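PDB 6IO1: aminotransferase, class III from Thermomicrobium roseum, which acts as a thermostable, (S)-enantioselective omega-transaminase, probably moving amino groups between substrates by way of a pyridoxal 5'-phosphate cofactor. Local coordinates for residues A132-W137 against R316-G321; A102-L107 against D113-T118; E211-E216 against R251-L256. All blocks are in the same frame, centred on the assembly; numbering follows the deposited sequence.

Contact 1 of 3, residues A132-W137 against R316-G321; sequences ARYYWW and RVFMHG
A short but strongly bent hydrogen bond joins Arg-316 to Tyr-134: NH2 of the arginine comes within 2.7 Å of the phenol OH, yet the N-H points at it with an angle of only 132°, the oxygen lying tilted out of the guanidinium plane. The contact belongs to the large cofactor-binding domain of a class-III aminotransferase. It sets the last turns of helix 121-138, whose first residues Gly-121, Ala-122 and Asn-125 line the PMP pocket, against the loop between helices 305-312 and 328-344. With CG of Tyr-134 trans to the main-chain nitrogen (chi1 -178°), the ring stands straight out from the helix toward the loop. Tyrosine suits the place because its ring is apolar along the flank while its end can accept a bond. The stem of Arg-316 runs past the phenol in the opposite direction, CD lying 3.5 Å from the Tyr-134 OH; the bend at chi3 then turns the guanidinium so that NH2 meets that oxygen. Three residues further along the helix, CZ3 of Trp-137 lies over one face of the guanidinium, 4.3 Å from CZ of Arg-316, so that a carbon of the indole rim, not the whole ring, covers that face. The second subunit also reaches this place: its Phe-174 meets the Tyr-134 ring, and its Glu-172 forms a weak, long ion pair with NH1 of Arg-316. A leucine in place of Tyr-134 would probably leave the Arg-316 NH2 without this acceptor and open a gap beside Phe-318. That phenylalanine meets the tyrosine ring at a slant, planes 33° apart and centroids separated by 5.3 Å. The nearest carbons are CD2 of Tyr-134 and CE1 of Phe-318, 3.4 Å apart, and over one face of the Phe-318 ring sits CB of His-320.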
loop_
_atom_site.group_PDB
_atom_site.type_symbol
_atom_site.label_atom_id
_atom_site.label_comp_id
_atom_site.label_asym_id
_atom_site.label_seq_id
_atom_site.Cartn_x
_atom_site.Cartn_y
_atom_site.Cartn_z
ATOM N N ALA B 132 0.463 14.814 -9.838
ATOM C CA ALA B 132 1.131 16.030 -10.298
ATOM C C ALA B 132 1.577 15.894 -11.751
ATOM O O ALA B 132 1.340 16.787 -12.583
ATOM C CB ALA B 132 2.323 16.348 -9.395
ATOM N N ARG B 133 2.218 14.767 -12.078
ATOM C CA ARG B 133 2.677 14.562 -13.449
ATOM C C ARG B 133 1.502 14.493 -14.421
ATOM O O ARG B 133 1.553 15.076 -15.511
ATOM C CB ARG B 133 3.542 13.305 -13.527
ATOM C CG ARG B 133 4.880 13.473 -12.820
ATOM C CD ARG B 133 5.637 12.166 -12.675
ATOM N NE ARG B 133 7.053 12.405 -12.410
ATOM C CZ ARG B 133 7.915 11.469 -12.028
ATOM N NH1 ARG B 133 7.507 10.221 -11.847
ATOM N NH2 ARG B 133 9.185 11.785 -11.812
ATOM N N TYR B 134 0.430 13.794 -14.040
ATOM C CA TYR B 134 -0.763 13.702 -14.877
ATOM C C TYR B 134 -1.431 15.061 -15.045
ATOM O O TYR B 134 -1.984 15.363 -16.107
ATOM C CB TYR B 134 -1.729 12.691 -14.261
ATOM C CG TYR B 134 -3.001 12.452 -15.038
ATOM C CD1 TYR B 134 -2.969 12.069 -16.372
ATOM C CD2 TYR B 134 -4.240 12.593 -14.427
ATOM C CE1 TYR B 134 -4.136 11.843 -17.077
ATOM C CE2 TYR B 134 -5.410 12.368 -15.122
ATOM C CZ TYR B 134 -5.354 11.993 -16.446
ATOM O OH TYR B 134 -6.521 11.771 -17.140
ATOM N N TYR B 135 -1.409 15.884 -13.995
ATOM C CA TYR B 135 -1.968 17.228 -14.069
ATOM C C TYR B 135 -1.230 18.058 -15.104
ATOM O O TYR B 135 -1.850 18.714 -15.951
ATOM C CB TYR B 135 -1.901 17.886 -12.687
ATOM C CG TYR B 135 -2.116 19.386 -12.663
ATOM C CD1 TYR B 135 -3.388 19.921 -12.520
ATOM C CD2 TYR B 135 -1.042 20.266 -12.755
ATOM C CE1 TYR B 135 -3.589 21.290 -12.486
ATOM C CE2 TYR B 135 -1.234 21.636 -12.725
ATOM C CZ TYR B 135 -2.510 22.141 -12.589
ATOM O OH TYR B 135 -2.706 23.502 -12.556
ATOM N N TRP B 136 0.103 18.044 -15.051
ATOM C CA TRP B 136 0.865 18.780 -16.058
ATOM C C TRP B 136 0.672 18.186 -17.451
ATOM O O TRP B 136 0.657 18.918 -18.448
ATOM C CB TRP B 136 2.341 18.833 -15.676
ATOM C CG TRP B 136 2.590 19.763 -14.531
ATOM C CD1 TRP B 136 3.136 19.446 -13.324
ATOM C CD2 TRP B 136 2.281 21.165 -14.474
ATOM N NE1 TRP B 136 3.197 20.559 -12.523
ATOM C CE2 TRP B 136 2.677 21.628 -13.204
ATOM C CE3 TRP B 136 1.712 22.072 -15.375
ATOM C CZ2 TRP B 136 2.525 22.956 -12.813
ATOM C CZ3 TRP B 136 1.560 23.391 -14.983
ATOM C CH2 TRP B 136 1.965 23.820 -13.714
ATOM N N TRP B 137 0.525 16.861 -17.541
ATOM C CA TRP B 137 0.262 16.223 -18.829
ATOM C C TRP B 137 -1.057 16.703 -19.426
ATOM O O TRP B 137 -1.139 16.982 -20.627
ATOM C CB TRP B 137 0.259 14.702 -18.660
ATOM C CG TRP B 137 0.116 13.922 -19.938
ATOM C CD1 TRP B 137 1.098 13.650 -20.846
ATOM C CD2 TRP B 137 -1.073 13.294 -20.433
ATOM N NE1 TRP B 137 0.592 12.901 -21.881
ATOM C CE2 TRP B 137 -0.739 12.669 -21.652
ATOM C CE3 TRP B 137 -2.389 13.205 -19.969
ATOM C CZ2 TRP B 137 -1.672 11.965 -22.410
ATOM C CZ3 TRP B 137 -3.314 12.504 -20.724
ATOM C CH2 TRP B 137 -2.951 11.894 -21.931
ATOM N N ARG B 316 -12.203 10.802 -19.900
ATOM C CA ARG B 316 -11.450 9.559 -19.972
ATOM C C ARG B 316 -11.381 8.964 -18.575
ATOM O O ARG B 316 -11.644 9.642 -17.579
ATOM C CB ARG B 316 -10.041 9.788 -20.526
ATOM C CG ARG B 316 -9.137 10.542 -19.566
ATOM C CD ARG B 316 -7.932 11.142 -20.272
ATOM N NE ARG B 316 -6.994 10.124 -20.739
ATOM C CZ ARG B 316 -6.202 9.410 -19.944
ATOM N NH1 ARG B 316 -5.382 8.508 -20.465
ATOM N NH2 ARG B 316 -6.227 9.593 -18.630
ATOM N N VAL B 317 -11.028 7.686 -18.513
ATOM C CA VAL B 317 -10.873 7.012 -17.231
ATOM C C VAL B 317 -9.542 7.413 -16.615
ATOM O O VAL B 317 -8.508 7.446 -17.294
ATOM C CB VAL B 317 -10.969 5.485 -17.408
ATOM C CG1 VAL B 317 -10.714 4.778 -16.084
ATOM C CG2 VAL B 317 -12.327 5.098 -17.972
ATOM N N PHE B 318 -9.563 7.725 -15.322
ATOM C CA PHE B 318 -8.337 8.017 -14.585
ATOM C C PHE B 318 -7.670 6.688 -14.257
ATOM O O PHE B 318 -8.115 5.966 -13.359
ATOM C CB PHE B 318 -8.656 8.819 -13.326
ATOM C CG PHE B 318 -7.450 9.176 -12.505
ATOM C CD1 PHE B 318 -6.342 9.761 -13.093
ATOM C CD2 PHE B 318 -7.432 8.941 -11.140
ATOM C CE1 PHE B 318 -5.234 10.095 -12.338
ATOM C CE2 PHE B 318 -6.326 9.274 -10.379
ATOM C CZ PHE B 318 -5.226 9.852 -10.979
ATOM N N MET B 319 -6.598 6.364 -14.977
ATOM C CA MET B 319 -5.991 5.034 -14.913
ATOM C C MET B 319 -4.978 4.945 -13.770
ATOM O O MET B 319 -3.788 4.699 -13.966
ATOM C CB MET B 319 -5.351 4.685 -16.252
ATOM C CG MET B 319 -6.337 4.600 -17.407
ATOM S SD MET B 319 -7.587 3.319 -17.176
ATOM C CE MET B 319 -6.581 1.841 -17.260
ATOM N N HIS B 320 -5.477 5.146 -12.552
ATOM C CA HIS B 320 -4.653 4.989 -11.363
ATOM C C HIS B 320 -5.536 4.610 -10.186
ATOM O O HIS B 320 -6.638 5.141 -10.032
ATOM C CB HIS B 320 -3.877 6.271 -11.042
ATOM C CG HIS B 320 -3.245 6.268 -9.685
ATOM N ND1 HIS B 320 -1.984 5.767 -9.453
ATOM C CD2 HIS B 320 -3.704 6.701 -8.487
ATOM C CE1 HIS B 320 -1.690 5.894 -8.171
ATOM N NE2 HIS B 320 -2.718 6.457 -7.562
ATOM N N GLY B 321 -5.047 3.685 -9.364
ATOM C CA GLY B 321 -5.753 3.322 -8.153
ATOM C C GLY B 321 -5.234 2.070 -7.479
ATOM O O GLY B 321 -4.857 1.104 -8.146
#

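Contact 2 of 3, residues A102-L107 against D113-T118; sequences ARLAEL and DHFQFT
Leu-104 lies over one ring and at the edge of another: its CB sits above a face of Phe-115, while its CD1 reaches the rim of Phe-117. The first is a CH-pi contact, with CB of Leu-104 3.7 Å from the centroid of the Phe-115 ring and 19° off its normal. For the second, CG of Leu-104 beside the main-chain nitrogen (chi1 -69°) carries CD1 on toward Phe-117, which approaches from the opposite direction; CD1 lies near the ring plane, 3.6 Å from CE1 of Phe-117. Leucine suits the position because it is wholly apolar and long enough to reach both rings. Ala-105 is small enough to let Phe-115 come close to the helix backbone: its CB lies in the ring plane, at the edge, and CE1 of Phe-115 is 3.2 Å from the Ala-105 N. The carboxylate of Asp-113 comes toward the helix, OD1 standing 3.6 Å from CB of Ala-105; its approach to the Ala-105 carbonyl pairs two acceptors and is no bond. The Asp-113 carbonyl is hydrogen-bonded to His-18 of the second subunit. Asp-113 and His-114 together face Val-303 of strand 299-304, a classic beta bulge. Helix 95-107 passes through a short connection into strand 112-118, outermost of the sheet within this chain, and packs on one side of it, their directions 131° apart; on the other side Gln-116 touches helix 121-138.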
loop_
_atom_site.group_PDB
_atom_site.type_symbol
_atom_site.label_atom_id
_atom_site.label_comp_id
_atom_site.label_asym_id
_atom_site.label_seq_id
_atom_site.Cartn_x
_atom_site.Cartn_y
_atom_site.Cartn_z
ATOM N N ALA B 102 -15.729 14.266 2.722
ATOM C CA ALA B 102 -16.305 15.574 3.034
ATOM C C ALA B 102 -15.711 16.153 4.318
ATOM O O ALA B 102 -15.381 17.348 4.386
ATOM C CB ALA B 102 -17.825 15.465 3.145
ATOM N N ARG B 103 -15.564 15.315 5.347
ATOM C CA ARG B 103 -15.019 15.785 6.614
ATOM C C ARG B 103 -13.584 16.268 6.452
ATOM O O ARG B 103 -13.196 17.287 7.032
ATOM C CB ARG B 103 -15.098 14.672 7.654
ATOM C CG ARG B 103 -14.879 15.135 9.076
ATOM C CD ARG B 103 -15.336 14.069 10.047
ATOM N NE ARG B 103 -15.341 14.547 11.423
ATOM C CZ ARG B 103 -15.547 13.765 12.477
ATOM N NH1 ARG B 103 -15.741 12.464 12.308
ATOM N NH2 ARG B 103 -15.539 14.277 13.699
ATOM N N LEU B 104 -12.777 15.540 5.676
ATOM C CA LEU B 104 -11.411 15.976 5.410
ATOM C C LEU B 104 -11.385 17.265 4.602
ATOM O O LEU B 104 -10.492 18.097 4.797
ATOM C CB LEU B 104 -10.640 14.876 4.685
ATOM C CG LEU B 104 -10.325 13.624 5.506
ATOM C CD1 LEU B 104 -9.512 12.639 4.683
ATOM C CD2 LEU B 104 -9.598 13.989 6.791
ATOM N N ALA B 105 -12.342 17.442 3.687
ATOM C CA ALA B 105 -12.447 18.714 2.980
ATOM C C ALA B 105 -12.678 19.856 3.960
ATOM O O ALA B 105 -12.136 20.953 3.790
ATOM C CB ALA B 105 -13.570 18.656 1.947
ATOM N N GLU B 106 -13.485 19.613 4.994
ATOM C CA GLU B 106 -13.672 20.637 6.021
ATOM C C GLU B 106 -12.394 20.855 6.829
ATOM O O GLU B 106 -11.980 21.998 7.060
ATOM C CB GLU B 106 -14.830 20.267 6.949
ATOM C CG GLU B 106 -14.963 21.210 8.141
ATOM C CD GLU B 106 -16.260 21.023 8.902
ATOM O OE1 GLU B 106 -16.255 21.193 10.140
ATOM O OE2 GLU B 106 -17.285 20.709 8.264
ATOM N N LEU B 107 -11.756 19.767 7.268
ATOM C CA LEU B 107 -10.631 19.877 8.195
ATOM C C LEU B 107 -9.385 20.449 7.526
ATOM O O LEU B 107 -8.654 21.236 8.141
ATOM C CB LEU B 107 -10.332 18.512 8.816
ATOM C CG LEU B 107 -11.402 18.008 9.784
ATOM C CD1 LEU B 107 -11.057 16.625 10.311
ATOM C CD2 LEU B 107 -11.591 18.991 10.931
ATOM N N ASP B 113 -9.930 20.097 -1.138
ATOM C CA ASP B 113 -11.261 19.540 -0.981
ATOM C C ASP B 113 -11.508 18.245 -1.738
ATOM O O ASP B 113 -12.624 17.721 -1.656
ATOM C CB ASP B 113 -12.318 20.569 -1.414
ATOM C CG ASP B 113 -12.448 21.724 -0.440
ATOM O OD1 ASP B 113 -11.975 21.597 0.708
ATOM O OD2 ASP B 113 -13.030 22.762 -0.823
ATOM N N HIS B 114 -10.534 17.695 -2.466
ATOM C CA HIS B 114 -10.797 16.475 -3.221
ATOM C C HIS B 114 -9.820 15.388 -2.803
ATOM O O HIS B 114 -8.613 15.619 -2.766
ATOM C CB HIS B 114 -10.728 16.762 -4.717
ATOM C CG HIS B 114 -11.618 17.890 -5.141
ATOM N ND1 HIS B 114 -12.836 17.690 -5.756
ATOM C CD2 HIS B 114 -11.477 19.231 -5.018
ATOM C CE1 HIS B 114 -13.399 18.859 -6.005
ATOM N NE2 HIS B 114 -12.595 19.811 -5.566
ATOM N N PHE B 115 -10.331 14.199 -2.494
ATOM C CA PHE B 115 -9.506 13.186 -1.850
ATOM C C PHE B 115 -9.618 11.837 -2.544
ATOM O O PHE B 115 -10.700 11.432 -2.981
ATOM C CB PHE B 115 -9.891 13.037 -0.372
ATOM C CG PHE B 115 -9.725 14.298 0.421
ATOM C CD1 PHE B 115 -10.741 15.237 0.477
ATOM C CD2 PHE B 115 -8.549 14.552 1.104
ATOM C CE1 PHE B 115 -10.585 16.402 1.199
ATOM C CE2 PHE B 115 -8.387 15.715 1.829
ATOM C CZ PHE B 115 -9.408 16.642 1.878
ATOM N N GLN B 116 -8.479 11.152 -2.641
ATOM C CA GLN B 116 -8.421 9.751 -3.037
ATOM C C GLN B 116 -7.667 8.984 -1.964
ATOM O O GLN B 116 -6.549 9.360 -1.601
ATOM C CB GLN B 116 -7.738 9.554 -4.392
ATOM C CG GLN B 116 -7.788 8.106 -4.870
ATOM C CD GLN B 116 -7.072 7.890 -6.186
ATOM O OE1 GLN B 116 -5.976 7.330 -6.225
ATOM N NE2 GLN B 116 -7.690 8.327 -7.276
ATOM N N PHE B 117 -8.269 7.913 -1.466
ATOM C CA PHE B 117 -7.699 7.198 -0.337
ATOM C C PHE B 117 -6.788 6.059 -0.787
ATOM O O PHE B 117 -6.829 5.602 -1.932
ATOM C CB PHE B 117 -8.815 6.680 0.567
ATOM C CG PHE B 117 -9.654 7.776 1.156
ATOM C CD1 PHE B 117 -9.139 8.600 2.142
ATOM C CD2 PHE B 117 -10.944 8.003 0.704
ATOM C CE1 PHE B 117 -9.898 9.620 2.680
ATOM C CE2 PHE B 117 -11.709 9.022 1.241
ATOM C CZ PHE B 117 -11.185 9.832 2.230
ATOM N N THR B 118 -5.933 5.631 0.139
ATOM C CA THR B 118 -4.932 4.591 -0.054
ATOM C C THR B 118 -4.849 3.798 1.246
ATOM O O THR B 118 -5.665 3.975 2.156
ATOM C CB THR B 118 -3.560 5.175 -0.429
ATOM O OG1 THR B 118 -3.048 5.937 0.672
ATOM C CG2 THR B 118 -3.641 6.061 -1.668
#

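Contact 3 of 3, residues E211-E216 against R251-L256; sequences ETIERE and RKYGIL
Ile-213 rests its CG2 methyl almost squarely on the ring of Tyr-253, 3.7 Å from the centroid and only 7° off the normal, a CH-pi contact over the ring centre. Its two branches divide the work: with CG1 placed beside the main-chain nitrogen (chi1 -70°), CD1 runs past the ring, 3.7 Å from CD2 of Tyr-253, and on to Ile-255. There the two isoleucines meet tip to tip, CD1 of Ile-213 lying 3.7 Å from CD1 of Ile-255. A beta-branched residue fits because one branch can cover the ring while the other continues to Ile-255. Glu-214, folded at chi2, crosses the tyrosine at about a right angle, its OE2 coming within 3.2 Å of CE1 of Tyr-253. The phenol itself is held from outside, by a hydrogen bond between its OH and OE1 of Glu-210. That same carboxylate oxygen forms a salt bridge with NZ of Lys-252, whose CG lies over the other face of the ring, so the aromatic plane is flanked by aliphatic carbon on both faces. Behind the ring, helix 242-253 finishes in a Schellman motif at Gly-254, where a positive phi of 77° favours glycine and turns the chain so that Ile-255 can face the same helix as Tyr-253. The Tyr-253 carbonyl is hydrogen-bonded to NH1 of Arg-144. Ile-213 and Ile-255 both also touch Ile-221 of strand 221-226, which brings the end of helix 198-216 and the exit from helix 242-253 together over the sheet; helix 242-253 makes the beta-alpha-beta connection between the neighbouring parallel strands 221-226 and 256-260.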
loop_
_atom_site.group_PDB
_atom_site.type_symbol
_atom_site.label_atom_id
_atom_site.label_comp_id
_atom_site.label_asym_id
_atom_site.label_seq_id
_atom_site.Cartn_x
_atom_site.Cartn_y
_atom_site.Cartn_z
ATOM N N GLU B 211 18.621 28.427 -7.696
ATOM C CA GLU B 211 19.648 28.063 -8.669
ATOM C C GLU B 211 19.424 26.656 -9.215
ATOM O O GLU B 211 19.666 26.400 -10.403
ATOM C CB GLU B 211 21.031 28.239 -8.044
ATOM C CG GLU B 211 21.309 29.708 -7.762
ATOM C CD GLU B 211 22.768 30.027 -7.520
ATOM O OE1 GLU B 211 23.480 30.313 -8.500
ATOM O OE2 GLU B 211 23.188 30.031 -6.345
ATOM N N THR B 212 18.962 25.724 -8.372
ATOM C CA THR B 212 18.639 24.387 -8.867
ATOM C C THR B 212 17.501 24.438 -9.878
ATOM O O THR B 212 17.555 23.777 -10.926
ATOM C CB THR B 212 18.282 23.465 -7.701
ATOM O OG1 THR B 212 19.438 23.264 -6.879
ATOM C CG2 THR B 212 17.799 22.118 -8.222
ATOM N N ILE B 213 16.466 25.234 -9.589
ATOM C CA ILE B 213 15.350 25.371 -10.520
ATOM C C ILE B 213 15.832 25.946 -11.844
ATOM O O ILE B 213 15.442 25.479 -12.922
ATOM C CB ILE B 213 14.240 26.241 -9.898
ATOM C CG1 ILE B 213 13.554 25.497 -8.752
ATOM C CG2 ILE B 213 13.227 26.653 -10.952
ATOM C CD1 ILE B 213 12.563 26.348 -7.988
ATOM N N GLU B 214 16.695 26.961 -11.785
ATOM C CA GLU B 214 17.235 27.544 -13.010
ATOM C C GLU B 214 18.054 26.531 -13.809
ATOM O O GLU B 214 17.952 26.482 -15.039
ATOM C CB GLU B 214 18.062 28.787 -12.684
ATOM C CG GLU B 214 17.214 29.999 -12.323
ATOM C CD GLU B 214 16.102 30.253 -13.325
ATOM O OE1 GLU B 214 16.397 30.760 -14.428
ATOM O OE2 GLU B 214 14.933 29.942 -13.013
ATOM N N ARG B 215 18.887 25.730 -13.137
ATOM C CA ARG B 215 19.687 24.732 -13.850
ATOM C C ARG B 215 18.807 23.714 -14.547
ATOM O O ARG B 215 18.997 23.406 -15.732
ATOM C CB ARG B 215 20.603 24.002 -12.887
ATOM C CG ARG B 215 21.621 23.128 -13.530
ATOM C CD ARG B 215 22.233 22.321 -12.405
ATOM N NE ARG B 215 21.339 21.357 -11.744
ATOM C CZ ARG B 215 21.407 20.989 -10.456
ATOM N NH1 ARG B 215 22.320 21.496 -9.628
ATOM N NH2 ARG B 215 20.548 20.096 -9.983
ATOM N N GLU B 216 17.903 23.109 -13.780
ATOM C CA GLU B 216 16.979 22.075 -14.315
ATOM C C GLU B 216 16.027 22.685 -15.351
ATOM O O GLU B 216 15.748 22.012 -16.361
ATOM C CB GLU B 216 16.191 21.441 -13.167
ATOM C CG GLU B 216 17.061 20.660 -12.199
ATOM C CD GLU B 216 17.827 19.508 -12.825
ATOM O OE1 GLU B 216 17.462 19.094 -13.943
ATOM O OE2 GLU B 216 18.788 19.028 -12.193
ATOM N N ARG B 251 5.848 28.933 -5.860
ATOM C CA ARG B 251 4.762 29.645 -6.523
ATOM C C ARG B 251 5.283 30.576 -7.607
ATOM O O ARG B 251 4.616 30.771 -8.631
ATOM C CB ARG B 251 3.945 30.429 -5.498
ATOM C CG ARG B 251 3.129 29.557 -4.560
ATOM C CD ARG B 251 2.054 30.367 -3.856
ATOM N NE ARG B 251 2.607 31.551 -3.204
ATOM C CZ ARG B 251 3.174 31.547 -2.002
ATOM N NH1 ARG B 251 3.273 30.417 -1.317
ATOM N NH2 ARG B 251 3.647 32.674 -1.488
ATOM N N LYS B 252 6.462 31.171 -7.398
ATOM C CA LYS B 252 7.049 32.030 -8.419
ATOM C C LYS B 252 7.266 31.263 -9.714
ATOM O O LYS B 252 7.045 31.801 -10.806
ATOM C CB LYS B 252 8.369 32.621 -7.923
ATOM C CG LYS B 252 9.195 33.288 -9.015
ATOM C CD LYS B 252 10.546 33.751 -8.495
ATOM C CE LYS B 252 11.460 34.172 -9.635
ATOM N NZ LYS B 252 12.790 34.630 -9.145
ATOM N N TYR B 253 7.682 30.002 -9.620
ATOM C CA TYR B 253 7.886 29.218 -10.833
ATOM C C TYR B 253 6.686 28.356 -11.212
ATOM O O TYR B 253 6.752 27.635 -12.213
ATOM C CB TYR B 253 9.133 28.343 -10.699
ATOM C CG TYR B 253 10.399 29.157 -10.599
ATOM C CD1 TYR B 253 10.974 29.725 -11.728
ATOM C CD2 TYR B 253 11.008 29.373 -9.372
ATOM C CE1 TYR B 253 12.128 30.478 -11.638
ATOM C CE2 TYR B 253 12.160 30.123 -9.271
ATOM C CZ TYR B 253 12.716 30.673 -10.406
ATOM O OH TYR B 253 13.867 31.421 -10.305
ATOM N N GLY B 254 5.592 28.418 -10.454
ATOM C CA GLY B 254 4.425 27.616 -10.759
ATOM C C GLY B 254 4.544 26.163 -10.370
ATOM O O GLY B 254 3.683 25.360 -10.748
ATOM N N ILE B 255 5.589 25.803 -9.627
ATOM C CA ILE B 255 5.815 24.419 -9.233
ATOM C C ILE B 255 4.838 24.032 -8.131
ATOM O O ILE B 255 4.653 24.770 -7.155
ATOM C CB ILE B 255 7.274 24.234 -8.789
ATOM C CG1 ILE B 255 8.217 24.470 -9.971
ATOM C CG2 ILE B 255 7.490 22.859 -8.194
ATOM C CD1 ILE B 255 9.655 24.696 -9.572
ATOM N N LEU B 256 4.201 22.873 -8.287
ATOM C CA LEU B 256 3.263 22.390 -7.285
ATOM C C LEU B 256 3.992 22.034 -5.995
ATOM O O LEU B 256 5.152 21.617 -6.004
ATOM C CB LEU B 256 2.508 21.163 -7.799
ATOM C CG LEU B 256 1.678 21.301 -9.076
ATOM C CD1 LEU B 256 1.004 19.979 -9.411
ATOM C CD2 LEU B 256 0.647 22.410 -8.935
#

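In the fold
All three contacts involve or border the seven-stranded mixed sheet of the large domain. Contact 2 comes first along the chain, at strand 112-118, outermost within this chain, which leads into helix 121-138 of contact 1; contact 3 is nested within the long loop that contact 1 closes. Centres of contacts 1 and 2 are about 18 Å apart, those of 1 and 3 about 22 Å, and those of 2 and 3 about 28 Å. Contact 1 touches both others: Phe-318 and His-320 meet Gln-116, while Ala-132, Tyr-135 and Trp-136 pack on Leu-256. Contacts 1 and 2 also face the second subunit, whereas no other chain touches contact 3; helix 121-138 links the interface side to the strand start at Leu-256.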